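PDB 3WAD: glycosyltransferase from Streptomyces halstedii, which belongs to the GT-B class of glycosyltransferases, built from two Rossmann-like domains facing each other across a cleft. Local coordinates for residues B[150-155]-B[342-347]; B[248-253]-B[278-283]; B[310-315]-B[330-335]; B[317-322]-B[336-341]; B[358-363]-B[383-388]. All coordinates share one frame; numbering follows the deposited sequence.

Contact 1 joins the two halves of this GT-B protein, a loop after strand 147-150 meeting the loop that leads into helix 346-355. The other four follow the parallel sheet of the C-terminal half. Contact 2 pairs strands 247-251 and 279-283, contact 4 pairs 314-319 and 336-338, and contact 5 sets the start of helix 384-397 against the beginning of edge strand 359-361. Contact 3 crosses contact 4 along the chain, closing the same beta-alpha-beta unit. Contacts 2, 3 and 4 are nested in the loop closed by contact 1; contact 5 follows. The centres of contacts 1 and 2 lie about 23 Å apart. The C-terminal sheet forms the core; a loop beyond its strands reaches the N-terminal half.

Contact 1 (B[150-155]-B[342-347]); sequences MLFGLD and WLWDEG
Phe152 and Trp344 meet with their side chains crossing at about a right angle, and the tip of the phenyl ring does the touching. CZ of Phe152 stands over the centre of the indole, 3.5 Å from Trp344 CE2, while the ring planes are inclined at 49°, so the pair is oblique. Trp344 reaches across with CG anti to its backbone N (chi1 -172°), and this wide, flat group offers a face to Phe152 while its NE1 serves as a donor. That N-H points to Leu154 O at 2.8 Å, close to the indole plane and on a lone pair of the carbonyl, which helps fix the rotation of the ring.

Asp345 completes the grip from the same loop. Its OD1 takes the N-H of Leu154 at 2.9 Å in an almost straight bond (167°), using the anti lone pair, and the isobutyl group of Leu154 lies across the carboxylate, with CG 3.6 Å from OD1. Gly153 suits its place because its CA comes to 3.4 Å from Asp345 OD1, where a side chain would collide. A salt bridge from Arg326 to OD1 probably favours the ionised carboxylate.

Around this junction of the two domains, His13 meets the Phe152 ring, helix 11-16 touches Phe152 through Asn16, and Leu154 packs on Tyr348 and Val349 of helix 346-355.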
# COMPACT_ATOMS: atom_id res chain seq x y z
N MET B 150 14.07 -5.89 -11.82
CA MET B 150 13.54 -4.57 -11.68
C MET B 150 14.64 -3.51 -11.42
O MET B 150 15.33 -3.56 -10.40
CB MET B 150 12.44 -4.47 -10.61
CG MET B 150 11.91 -3.02 -10.52
SD MET B 150 10.34 -3.05 -9.60
CE MET B 150 9.76 -1.46 -10.02
N LEU B 151 14.78 -2.56 -12.36
CA LEU B 151 15.80 -1.50 -12.18
C LEU B 151 15.34 -0.49 -11.16
O LEU B 151 14.13 -0.37 -10.82
CB LEU B 151 16.06 -0.77 -13.50
CG LEU B 151 16.57 -1.69 -14.66
CD1 LEU B 151 16.82 -0.93 -15.98
CD2 LEU B 151 17.86 -2.44 -14.31
N PHE B 152 16.29 0.30 -10.71
CA PHE B 152 16.01 1.31 -9.66
C PHE B 152 16.68 2.64 -10.11
O PHE B 152 16.68 3.65 -9.38
CB PHE B 152 16.55 0.75 -8.30
CG PHE B 152 18.03 0.50 -8.32
CD1 PHE B 152 18.92 1.59 -8.17
CD2 PHE B 152 18.52 -0.77 -8.57
CE1 PHE B 152 20.30 1.36 -8.27
CE2 PHE B 152 19.81 -0.99 -8.68
CZ PHE B 152 20.74 0.07 -8.53
N GLY B 153 17.22 2.66 -11.33
CA GLY B 153 17.74 3.90 -11.99
C GLY B 153 18.12 3.38 -13.37
O GLY B 153 17.55 2.39 -13.85
N LEU B 154 19.14 3.96 -13.98
CA LEU B 154 19.70 3.37 -15.19
C LEU B 154 20.38 2.01 -15.04
O LEU B 154 20.81 1.60 -13.96
CB LEU B 154 20.68 4.37 -15.86
CG LEU B 154 20.26 5.83 -16.10
CD1 LEU B 154 21.40 6.56 -16.92
CD2 LEU B 154 18.92 6.05 -16.78
N ASP B 155 20.43 1.27 -16.13
CA ASP B 155 20.94 -0.09 -16.09
C ASP B 155 22.47 -0.14 -16.31
O ASP B 155 22.93 -0.61 -17.35
CB ASP B 155 20.20 -0.95 -17.12
CG ASP B 155 20.47 -2.42 -16.95
OD1 ASP B 155 21.09 -2.91 -15.94
OD2 ASP B 155 20.02 -3.13 -17.87
N TRP B 342 27.53 10.38 -6.77
CA TRP B 342 28.01 9.39 -7.73
C TRP B 342 27.70 8.02 -7.21
O TRP B 342 28.46 7.12 -7.44
CB TRP B 342 29.51 9.57 -7.98
CG TRP B 342 30.30 9.80 -6.69
CD1 TRP B 342 30.79 8.83 -5.81
CD2 TRP B 342 30.66 11.08 -6.10
NE1 TRP B 342 31.42 9.43 -4.74
CE2 TRP B 342 31.36 10.80 -4.88
CE3 TRP B 342 30.46 12.44 -6.49
CZ2 TRP B 342 31.87 11.84 -4.04
CZ3 TRP B 342 30.96 13.47 -5.64
CH2 TRP B 342 31.66 13.16 -4.44
N LEU B 343 26.59 7.84 -6.51
CA LEU B 343 26.25 6.51 -6.01
C LEU B 343 25.82 5.55 -7.14
O LEU B 343 26.00 4.36 -7.01
CB LEU B 343 25.15 6.55 -4.97
CG LEU B 343 25.50 6.83 -3.51
CD1 LEU B 343 26.29 8.06 -3.45
CD2 LEU B 343 24.21 6.96 -2.68
N TRP B 344 25.24 6.06 -8.21
CA TRP B 344 24.70 5.13 -9.23
C TRP B 344 24.76 5.71 -10.64
O TRP B 344 25.55 5.25 -11.48
CB TRP B 344 23.27 4.65 -8.85
CG TRP B 344 22.84 3.60 -9.78
CD1 TRP B 344 21.89 3.72 -10.75
CD2 TRP B 344 23.38 2.25 -9.87
NE1 TRP B 344 21.79 2.51 -11.47
CE2 TRP B 344 22.74 1.62 -10.96
CE3 TRP B 344 24.40 1.55 -9.18
CZ2 TRP B 344 23.04 0.33 -11.33
CZ3 TRP B 344 24.69 0.26 -9.52
CH2 TRP B 344 24.00 -0.35 -10.61
N ASP B 345 23.95 6.72 -10.90
CA ASP B 345 23.77 7.26 -12.25
C ASP B 345 23.51 8.75 -12.24
O ASP B 345 23.09 9.31 -13.26
CB ASP B 345 22.54 6.61 -12.94
CG ASP B 345 21.27 6.80 -12.13
OD1 ASP B 345 20.20 6.26 -12.52
OD2 ASP B 345 21.34 7.52 -11.10
N GLU B 346 23.73 9.39 -11.09
CA GLU B 346 23.26 10.75 -10.94
C GLU B 346 23.95 11.72 -11.91
O GLU B 346 23.31 12.66 -12.41
CB GLU B 346 23.46 11.23 -9.49
CG GLU B 346 22.77 10.39 -8.48
CD GLU B 346 23.74 9.39 -7.88
OE1 GLU B 346 24.50 8.69 -8.58
OE2 GLU B 346 23.77 9.35 -6.65
N GLY B 347 25.24 11.52 -12.17
CA GLY B 347 26.03 12.43 -13.04
C GLY B 347 25.47 12.39 -14.46
O GLY B 347 25.18 13.41 -15.10

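Contact 2 (B[248-253]-B[278-283]); sequences VCLTLG and ADVVAT
Strands 248-251 and 279-283 run parallel in the C-terminal sheet, and their tight part is the backbone ladder. Val248 N donates to Asp279 O, Val281 N to Val248 O at 2.8 Å, Leu250 N to Val281 O at 2.8 Å, and Thr283 N to Leu250 O. The bond from Leu250 N to Val281 O is practically straight (177°), and all four donors approach nearly along the C=O axis. CA-H groups support the ladder, with Ala282 CA 3.2 Å from Leu250 O.

Side chains fill in behind this ladder on the face that carries Val248, Leu250, Val280 and Ala282. Leu250 sends CD2 to within 3.8 Å of Ala282 CB, where the small alanine lets the branched leucine come close, and its CB rests against Val280 CG1. The beta-branched valines suit the extended backbone, and Leu376 and Ile380 of helix 369-381 cover Val248. Cys249 and Val281 turn to the other face, where Leu310 meets both.

Toward the C-terminal ends the backbones diverge, the CA atoms of Thr251 and Thr283 standing 5.3 Å apart, and the contact is more open. The two threonines, both partly exposed, still touch side by side, Thr251 CG2 3.4 Å from Thr283 OG1. Water 1 enters here: it donates to Leu250 O and to Thr283 O at 2.7 Å, and accepts from Leu252 N, the N-cap residue of the next helix.

Chemically, then, the pair is an apolar body held by hydrogen bonds between peptide groups. Leu250 O is gripped twice, by Thr283 N and the water, which continues the bonding where the backbone turns from strand to helix.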
# COMPACT_ATOMS: atom_id res chain seq x y z
N VAL B 248 10.74 26.91 -3.24
CA VAL B 248 11.83 26.11 -3.75
C VAL B 248 12.12 25.07 -2.68
O VAL B 248 12.02 25.35 -1.49
CB VAL B 248 13.10 26.94 -4.04
CG1 VAL B 248 14.33 26.05 -4.24
CG2 VAL B 248 12.87 27.83 -5.29
N CYS B 249 12.46 23.86 -3.13
CA CYS B 249 12.64 22.77 -2.28
C CYS B 249 14.12 22.48 -2.34
O CYS B 249 14.68 22.29 -3.40
CB CYS B 249 11.78 21.59 -2.77
SG CYS B 249 12.26 20.12 -1.87
N LEU B 250 14.75 22.50 -1.18
CA LEU B 250 16.17 22.23 -1.01
C LEU B 250 16.41 20.97 -0.17
O LEU B 250 16.13 20.95 1.02
CB LEU B 250 16.83 23.44 -0.31
CG LEU B 250 18.29 23.32 0.03
CD1 LEU B 250 19.15 23.23 -1.28
CD2 LEU B 250 18.72 24.46 1.03
N THR B 251 16.95 19.93 -0.80
CA THR B 251 17.26 18.64 -0.19
C THR B 251 18.67 18.27 -0.62
O THR B 251 18.84 17.36 -1.42
CB THR B 251 16.29 17.46 -0.67
OG1 THR B 251 16.21 17.45 -2.08
CG2 THR B 251 14.93 17.63 -0.19
N LEU B 252 19.64 19.05 -0.15
CA LEU B 252 21.08 18.91 -0.44
C LEU B 252 21.90 18.82 0.88
O LEU B 252 23.14 18.85 0.88
CB LEU B 252 21.58 20.09 -1.31
CG LEU B 252 22.04 19.86 -2.74
CD1 LEU B 252 23.08 20.89 -3.00
CD2 LEU B 252 22.64 18.47 -2.97
N GLY B 253 21.17 18.71 1.99
CA GLY B 253 21.70 18.42 3.31
C GLY B 253 22.88 17.48 3.34
O GLY B 253 23.94 17.86 3.87
N ALA B 278 11.83 33.81 -3.51
CA ALA B 278 10.96 32.65 -3.20
C ALA B 278 11.17 32.15 -1.77
O ALA B 278 12.20 32.47 -1.18
CB ALA B 278 11.20 31.51 -4.19
N ASP B 279 10.21 31.41 -1.21
CA ASP B 279 10.41 30.75 0.08
C ASP B 279 11.12 29.41 -0.07
O ASP B 279 10.82 28.66 -0.97
CB ASP B 279 9.07 30.49 0.77
CG ASP B 279 8.35 31.74 1.15
OD1 ASP B 279 9.00 32.82 1.30
OD2 ASP B 279 7.11 31.65 1.28
N VAL B 280 12.04 29.09 0.81
CA VAL B 280 12.80 27.84 0.66
C VAL B 280 12.27 26.84 1.70
O VAL B 280 12.10 27.22 2.83
CB VAL B 280 14.33 28.10 0.73
CG1 VAL B 280 15.14 26.83 0.87
CG2 VAL B 280 14.75 28.93 -0.52
N VAL B 281 11.91 25.61 1.28
CA VAL B 281 11.69 24.51 2.24
C VAL B 281 12.95 23.65 2.18
O VAL B 281 13.30 23.14 1.12
CB VAL B 281 10.34 23.75 1.93
CG1 VAL B 281 10.11 22.64 2.93
CG2 VAL B 281 9.16 24.74 1.94
N ALA B 282 13.70 23.58 3.28
CA ALA B 282 15.00 22.87 3.29
C ALA B 282 14.96 21.72 4.27
O ALA B 282 14.47 21.85 5.38
CB ALA B 282 16.11 23.81 3.67
N THR B 283 15.45 20.56 3.86
CA THR B 283 15.56 19.43 4.75
C THR B 283 16.97 19.41 5.38
O THR B 283 18.00 19.41 4.69
CB THR B 283 15.13 18.09 4.08
OG1 THR B 283 16.02 17.77 3.01
CG2 THR B 283 13.72 18.20 3.50
O HOH W 1 18.71 20.16 2.18

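Contact 3 (B[310-315]-B[330-335]); sequences LLPSCA and IRYGVP
Apolar packing begins this contact, which closes the beta-alpha-beta unit of strand 314-319, helix 323-332 and strand 336-338 at the end where the helix returns to the sheet. Tyr332 lies beside Pro312, pointing the same way; Pro312 CD lies over one face of the phenol, its CG 3.9 Å from Tyr332 CD1, and Arg331 CG stands over the centre of the ring. Leu311 sets its CB 4.0 Å from Tyr332 CB and 4.2 Å from Val334 CG2.

A second group brings carbons against backbone oxygens. Val334 sits at the centre of the contact, its CG2 3.6 Å from Leu311 O and its CG1 3.7 Å from Cys314 O. With CG1 anti to the backbone N (chi1 179°), the compact branched residue serves both directions at once. Farther along, Ala315 O comes to 3.2 Å from Pro335 CD.

Hydrogen bonds serve the individual turns. Leu310 O accepts from both Ser313 N and Ser313 OG, the hydroxyl bond measuring 3.0 Å, so one carbonyl is gripped twice where the chain bends. Helix 323-332 ends in a Schellman motif, which Gly333 fits with its positive phi of 68°.

The polar ends of Tyr332 and Arg331 turn to the second subunit, where both meet Glu30. Thus the phenol works in two ways, its hydrocarbon body packing within the unit and its hydroxyl joining the subunits.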
# COMPACT_ATOMS: atom_id res chain seq x y z
N LEU B 310 4.52 18.70 -1.41
CA LEU B 310 5.30 19.94 -1.60
C LEU B 310 5.46 20.33 -3.09
O LEU B 310 5.18 21.47 -3.46
CB LEU B 310 6.69 19.81 -0.90
CG LEU B 310 7.62 21.05 -0.97
CD1 LEU B 310 7.01 22.32 -0.33
CD2 LEU B 310 8.95 20.71 -0.27
N LEU B 311 5.97 19.43 -3.92
CA LEU B 311 6.39 19.84 -5.25
C LEU B 311 5.34 20.52 -6.15
O LEU B 311 5.72 21.31 -6.97
CB LEU B 311 7.10 18.71 -6.02
CG LEU B 311 8.48 18.33 -5.50
CD1 LEU B 311 8.93 17.23 -6.36
CD2 LEU B 311 9.47 19.54 -5.57
N PRO B 312 4.03 20.18 -6.04
CA PRO B 312 3.02 20.92 -6.88
C PRO B 312 3.05 22.46 -6.74
O PRO B 312 2.60 23.19 -7.64
CB PRO B 312 1.70 20.38 -6.36
CG PRO B 312 2.06 18.95 -5.94
CD PRO B 312 3.37 19.13 -5.24
N SER B 313 3.56 22.95 -5.62
CA SER B 313 3.68 24.37 -5.44
C SER B 313 5.12 24.91 -5.61
O SER B 313 5.36 26.04 -5.25
CB SER B 313 3.14 24.73 -4.04
OG SER B 313 3.98 24.23 -3.01
N CYS B 314 6.07 24.14 -6.16
CA CYS B 314 7.49 24.60 -6.14
C CYS B 314 7.94 25.03 -7.51
O CYS B 314 7.65 24.34 -8.45
CB CYS B 314 8.48 23.51 -5.70
SG CYS B 314 8.39 23.25 -3.96
N ALA B 315 8.69 26.11 -7.60
CA ALA B 315 9.28 26.51 -8.89
C ALA B 315 10.59 25.75 -9.15
O ALA B 315 11.06 25.73 -10.27
CB ALA B 315 9.54 28.07 -8.96
N ILE B 330 10.12 14.93 -12.22
CA ILE B 330 9.52 14.54 -13.53
C ILE B 330 8.00 14.58 -13.45
O ILE B 330 7.34 15.23 -14.29
CB ILE B 330 9.96 13.16 -13.99
CG1 ILE B 330 11.43 13.19 -14.35
CG2 ILE B 330 9.13 12.68 -15.26
CD1 ILE B 330 11.84 11.96 -14.97
N ARG B 331 7.44 13.90 -12.44
CA ARG B 331 6.01 13.74 -12.34
C ARG B 331 5.27 15.08 -12.09
O ARG B 331 4.18 15.31 -12.61
CB ARG B 331 5.66 12.72 -11.24
CG ARG B 331 4.21 12.63 -10.88
CD ARG B 331 4.00 11.62 -9.78
NE ARG B 331 2.59 11.31 -9.63
CZ ARG B 331 2.07 10.58 -8.64
NH1 ARG B 331 2.86 10.10 -7.65
NH2 ARG B 331 0.74 10.37 -8.60
N TYR B 332 5.88 15.96 -11.29
CA TYR B 332 5.29 17.26 -11.00
C TYR B 332 5.81 18.38 -11.96
O TYR B 332 5.40 19.52 -11.83
CB TYR B 332 5.39 17.61 -9.48
CG TYR B 332 4.65 16.56 -8.67
CD1 TYR B 332 3.23 16.47 -8.74
CD2 TYR B 332 5.35 15.56 -7.99
CE1 TYR B 332 2.53 15.42 -8.09
CE2 TYR B 332 4.68 14.54 -7.31
CZ TYR B 332 3.28 14.47 -7.38
OH TYR B 332 2.65 13.48 -6.72
N GLY B 333 6.68 18.05 -12.92
CA GLY B 333 7.08 19.06 -13.96
C GLY B 333 7.92 20.21 -13.37
O GLY B 333 7.69 21.41 -13.65
N VAL B 334 8.88 19.87 -12.51
CA VAL B 334 9.53 20.91 -11.71
C VAL B 334 10.99 21.01 -12.15
O VAL B 334 11.68 20.00 -12.18
CB VAL B 334 9.41 20.63 -10.14
CG1 VAL B 334 10.10 21.72 -9.31
CG2 VAL B 334 7.91 20.55 -9.69
N PRO B 335 11.46 22.21 -12.49
CA PRO B 335 12.88 22.36 -12.83
C PRO B 335 13.79 21.98 -11.67
O PRO B 335 13.42 22.09 -10.50
CB PRO B 335 13.02 23.85 -13.11
CG PRO B 335 11.67 24.33 -13.45
CD PRO B 335 10.74 23.50 -12.57

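Contact 4 (B[317-322]-B[336-341]); sequences IVHHGG and QLIVPN
A beta-alpha-beta crossover places strands 317-319 and 336-338 side by side in the C-terminal parallel sheet, with helix 323-332 connecting them. Leu337 N donates to Ile317 O, His319 N to Leu337 O, and Val339 N to His319 O, each at 2.8 Å. The ladder continues beyond the regular strands, where Asn341 N reaches His320 O at 3.1 Å on a lone pair in the carbonyl plane, so the two loops leave the sheet still joined.

On one face Val318 and Leu337 lie alongside each other, CG1 of the valine 3.9 Å from CG of the leucine, and Leu372 and Leu379 of helix 369-381 cover Leu337. The other face carries Ile317, Gln336, His319 and Ile338. There Ile317 CG2 touches Gln336 CG at 4.0 Å, the glutamine standing off the sheet beside it, extended beyond CG. His319 has its ring between backbone N and carbonyl carbon (chi1 74°), which leans the imidazole over toward strand 336-338, nearly coplanar with the Gln336 amide at the ring's edge (14° between planes). Ile338 CG2 presses to 3.6 Å from Gly321 CA; glycine suits this spot because a side chain would run into that methyl. At the loop end, Asn341 CB meets the edge of the His320 ring at CD2, 3.5 Å away.

The backbone supplies the polar bonding across the pair, while His319 ND1 is buried without a partner in the model, which would probably disfavour a charged imidazole.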
# COMPACT_ATOMS: atom_id res chain seq x y z
N ILE B 317 13.56 22.45 -7.54
CA ILE B 317 14.07 21.59 -6.46
C ILE B 317 15.55 21.44 -6.70
O ILE B 317 15.99 21.20 -7.82
CB ILE B 317 13.37 20.18 -6.43
CG1 ILE B 317 13.93 19.31 -5.28
CG2 ILE B 317 13.46 19.54 -7.80
CD1 ILE B 317 12.96 18.21 -4.85
N VAL B 318 16.29 21.56 -5.63
CA VAL B 318 17.76 21.46 -5.62
C VAL B 318 18.07 20.18 -4.93
O VAL B 318 17.71 20.05 -3.75
CB VAL B 318 18.37 22.66 -4.78
CG1 VAL B 318 19.89 22.65 -4.83
CG2 VAL B 318 17.84 23.99 -5.30
N HIS B 319 18.76 19.25 -5.60
CA HIS B 319 18.95 17.95 -4.97
C HIS B 319 20.16 17.19 -5.57
O HIS B 319 20.83 17.69 -6.50
CB HIS B 319 17.61 17.16 -5.04
CG HIS B 319 17.29 16.64 -6.40
ND1 HIS B 319 16.82 17.44 -7.42
CD2 HIS B 319 17.45 15.41 -6.93
CE1 HIS B 319 16.65 16.71 -8.51
NE2 HIS B 319 17.03 15.47 -8.24
N HIS B 320 20.46 15.99 -5.05
CA HIS B 320 21.66 15.29 -5.52
C HIS B 320 21.48 14.37 -6.72
O HIS B 320 22.45 13.65 -7.12
CB HIS B 320 22.31 14.55 -4.39
CG HIS B 320 21.65 13.26 -4.08
ND1 HIS B 320 20.49 13.19 -3.32
CD2 HIS B 320 21.96 11.98 -4.44
CE1 HIS B 320 20.14 11.91 -3.20
NE2 HIS B 320 21.01 11.16 -3.87
N GLY B 321 20.28 14.42 -7.33
CA GLY B 321 20.04 13.73 -8.61
C GLY B 321 19.65 12.24 -8.54
O GLY B 321 19.69 11.54 -9.57
N GLY B 322 19.33 11.75 -7.33
CA GLY B 322 18.90 10.34 -7.12
C GLY B 322 17.52 10.09 -7.76
O GLY B 322 16.75 11.02 -8.02
N GLN B 336 14.99 21.55 -12.03
CA GLN B 336 15.93 20.96 -11.10
C GLN B 336 17.25 21.72 -11.07
O GLN B 336 17.76 22.16 -12.10
CB GLN B 336 16.20 19.50 -11.52
CG GLN B 336 15.01 18.64 -11.40
CD GLN B 336 15.28 17.23 -11.91
OE1 GLN B 336 15.98 16.47 -11.28
NE2 GLN B 336 14.78 16.91 -13.08
N LEU B 337 17.83 21.85 -9.87
CA LEU B 337 19.23 22.13 -9.77
C LEU B 337 19.86 20.90 -9.15
O LEU B 337 19.49 20.50 -8.04
CB LEU B 337 19.46 23.47 -9.01
CG LEU B 337 20.77 24.00 -8.43
CD1 LEU B 337 22.00 23.52 -9.11
CD2 LEU B 337 20.72 25.55 -8.13
N ILE B 338 20.72 20.26 -9.91
CA ILE B 338 21.28 18.95 -9.55
C ILE B 338 22.70 19.14 -9.14
O ILE B 338 23.48 19.72 -9.87
CB ILE B 338 21.15 17.91 -10.75
CG1 ILE B 338 19.68 17.76 -11.16
CG2 ILE B 338 21.67 16.49 -10.33
CD1 ILE B 338 19.45 17.16 -12.56
N VAL B 339 23.04 18.69 -7.96
CA VAL B 339 24.41 18.61 -7.55
C VAL B 339 24.75 17.08 -7.49
O VAL B 339 24.57 16.46 -6.44
CB VAL B 339 24.64 19.29 -6.17
CG1 VAL B 339 26.13 19.09 -5.67
CG2 VAL B 339 24.35 20.77 -6.24
N PRO B 340 25.24 16.49 -8.61
CA PRO B 340 25.18 15.00 -8.64
C PRO B 340 26.06 14.31 -7.61
O PRO B 340 27.20 14.68 -7.35
CB PRO B 340 25.64 14.63 -10.05
CG PRO B 340 25.56 15.91 -10.91
CD PRO B 340 25.47 17.10 -9.94
N ASN B 341 25.49 13.29 -7.00
CA ASN B 341 26.26 12.42 -6.22
C ASN B 341 26.82 11.39 -7.22
O ASN B 341 26.67 11.55 -8.41
CB ASN B 341 25.37 11.81 -5.14
CG ASN B 341 26.17 11.17 -4.04
OD1 ASN B 341 25.68 11.09 -2.92
ND2 ASN B 341 27.42 10.70 -4.33

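Contact 5 (B[358-363]-B[383-388]); sequences AALVTE and PSFKAA
Phe385 brings CE1 and CZ of its ring against Leu360. The two side chains cross at about a right angle: CE1 of the phenylalanine lies 3.8 Å from Leu360 CG, and the leucine methyl CD2 is equally near to CE1. Both residues have CG anti to the carbonyl carbon (chi1 -61° for Phe385), which swings the long ring from the first turn of the helix toward the strand. The edge of the ring comes up against the backbone, with Ala359 O 4.0 Å from CE1, close to the ring plane. A flat aromatic group suits this place, spanning the gap from helix to strand.

One turn further along the helix, smaller residues meet. Ala388 turns its CB to Ala358, just before the strand, 3.7 Å from Ala358 N and 4.1 Å from Ala358 CB. A methyl on each side lets the two backbones draw together, and Ala358 CA lies 4.1 Å from Phe385 O. The join is therefore van der Waals in nature.

Arg378 of helix 369-381 touches both Leu360 and Phe385, while Leu360 also bonds through its backbone to strand 336-338. The helix thus packs at the N-terminal end of the outermost strand, beside Pro335 and beside Gly333, whose O is bonded by Lys386 NZ. This is the edge of a Rossmann-like domain, the C-terminal half of a GT-B fold.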
# COMPACT_ATOMS: atom_id res chain seq x y z
N ALA B 358 15.88 21.38 -18.85
CA ALA B 358 15.01 21.17 -17.66
C ALA B 358 15.74 21.33 -16.34
O ALA B 358 15.12 21.42 -15.29
CB ALA B 358 14.34 19.76 -17.69
N ALA B 359 17.06 21.44 -16.40
CA ALA B 359 17.86 21.47 -15.21
C ALA B 359 19.16 22.29 -15.42
O ALA B 359 19.62 22.45 -16.54
CB ALA B 359 18.21 20.05 -14.86
N LEU B 360 19.76 22.73 -14.32
CA LEU B 360 21.10 23.26 -14.33
C LEU B 360 21.92 22.38 -13.41
O LEU B 360 21.40 21.88 -12.46
CB LEU B 360 21.10 24.72 -13.86
CG LEU B 360 20.53 25.70 -14.86
CD1 LEU B 360 20.54 27.06 -14.22
CD2 LEU B 360 21.34 25.66 -16.18
N VAL B 361 23.18 22.14 -13.72
CA VAL B 361 24.00 21.22 -12.94
C VAL B 361 25.21 21.95 -12.34
O VAL B 361 25.89 22.66 -13.06
CB VAL B 361 24.53 20.01 -13.84
CG1 VAL B 361 25.37 19.05 -13.04
CG2 VAL B 361 23.37 19.24 -14.54
N THR B 362 25.51 21.73 -11.06
CA THR B 362 26.85 22.04 -10.54
C THR B 362 27.54 20.84 -9.97
O THR B 362 27.10 20.32 -8.97
CB THR B 362 26.82 23.16 -9.45
OG1 THR B 362 26.24 24.33 -10.03
CG2 THR B 362 28.24 23.49 -9.00
N GLU B 363 28.64 20.39 -10.56
CA GLU B 363 29.35 19.24 -9.97
C GLU B 363 29.88 19.57 -8.61
O GLU B 363 30.16 20.72 -8.33
CB GLU B 363 30.52 18.82 -10.81
CG GLU B 363 30.18 18.53 -12.23
CD GLU B 363 29.45 17.18 -12.44
OE1 GLU B 363 29.41 16.32 -11.51
OE2 GLU B 363 28.93 16.97 -13.56
N PRO B 383 11.59 31.26 -17.90
CA PRO B 383 10.53 30.25 -18.02
C PRO B 383 10.83 29.14 -19.02
O PRO B 383 10.03 28.25 -19.15
CB PRO B 383 9.29 31.07 -18.45
CG PRO B 383 9.82 32.42 -18.94
CD PRO B 383 11.28 32.54 -18.56
N SER B 384 12.00 29.14 -19.66
CA SER B 384 12.36 28.05 -20.50
C SER B 384 12.51 26.70 -19.70
O SER B 384 12.06 25.63 -20.15
CB SER B 384 13.63 28.40 -21.23
OG SER B 384 14.74 28.25 -20.38
N PHE B 385 13.14 26.76 -18.53
CA PHE B 385 13.29 25.62 -17.61
C PHE B 385 11.97 25.00 -17.21
O PHE B 385 11.81 23.79 -17.32
CB PHE B 385 14.12 26.01 -16.37
CG PHE B 385 15.51 26.44 -16.72
CD1 PHE B 385 16.47 25.50 -17.04
CD2 PHE B 385 15.83 27.80 -16.79
CE1 PHE B 385 17.70 25.88 -17.35
CE2 PHE B 385 17.06 28.18 -17.13
CZ PHE B 385 18.01 27.24 -17.40
N LYS B 386 11.02 25.82 -16.79
CA LYS B 386 9.69 25.32 -16.55
C LYS B 386 9.10 24.62 -17.79
O LYS B 386 8.50 23.53 -17.66
CB LYS B 386 8.75 26.42 -16.02
CG LYS B 386 7.30 25.98 -15.73
CD LYS B 386 7.26 24.74 -14.70
CE LYS B 386 5.82 24.38 -14.19
NZ LYS B 386 5.87 23.35 -13.08
N ALA B 387 9.21 25.22 -18.98
CA ALA B 387 8.62 24.61 -20.20
C ALA B 387 9.23 23.23 -20.49
O ALA B 387 8.53 22.24 -20.74
CB ALA B 387 8.80 25.56 -21.44
N ALA B 388 10.55 23.16 -20.44
CA ALA B 388 11.25 21.92 -20.64
C ALA B 388 10.85 20.83 -19.57
O ALA B 388 10.65 19.65 -19.90
CB ALA B 388 12.72 22.19 -20.57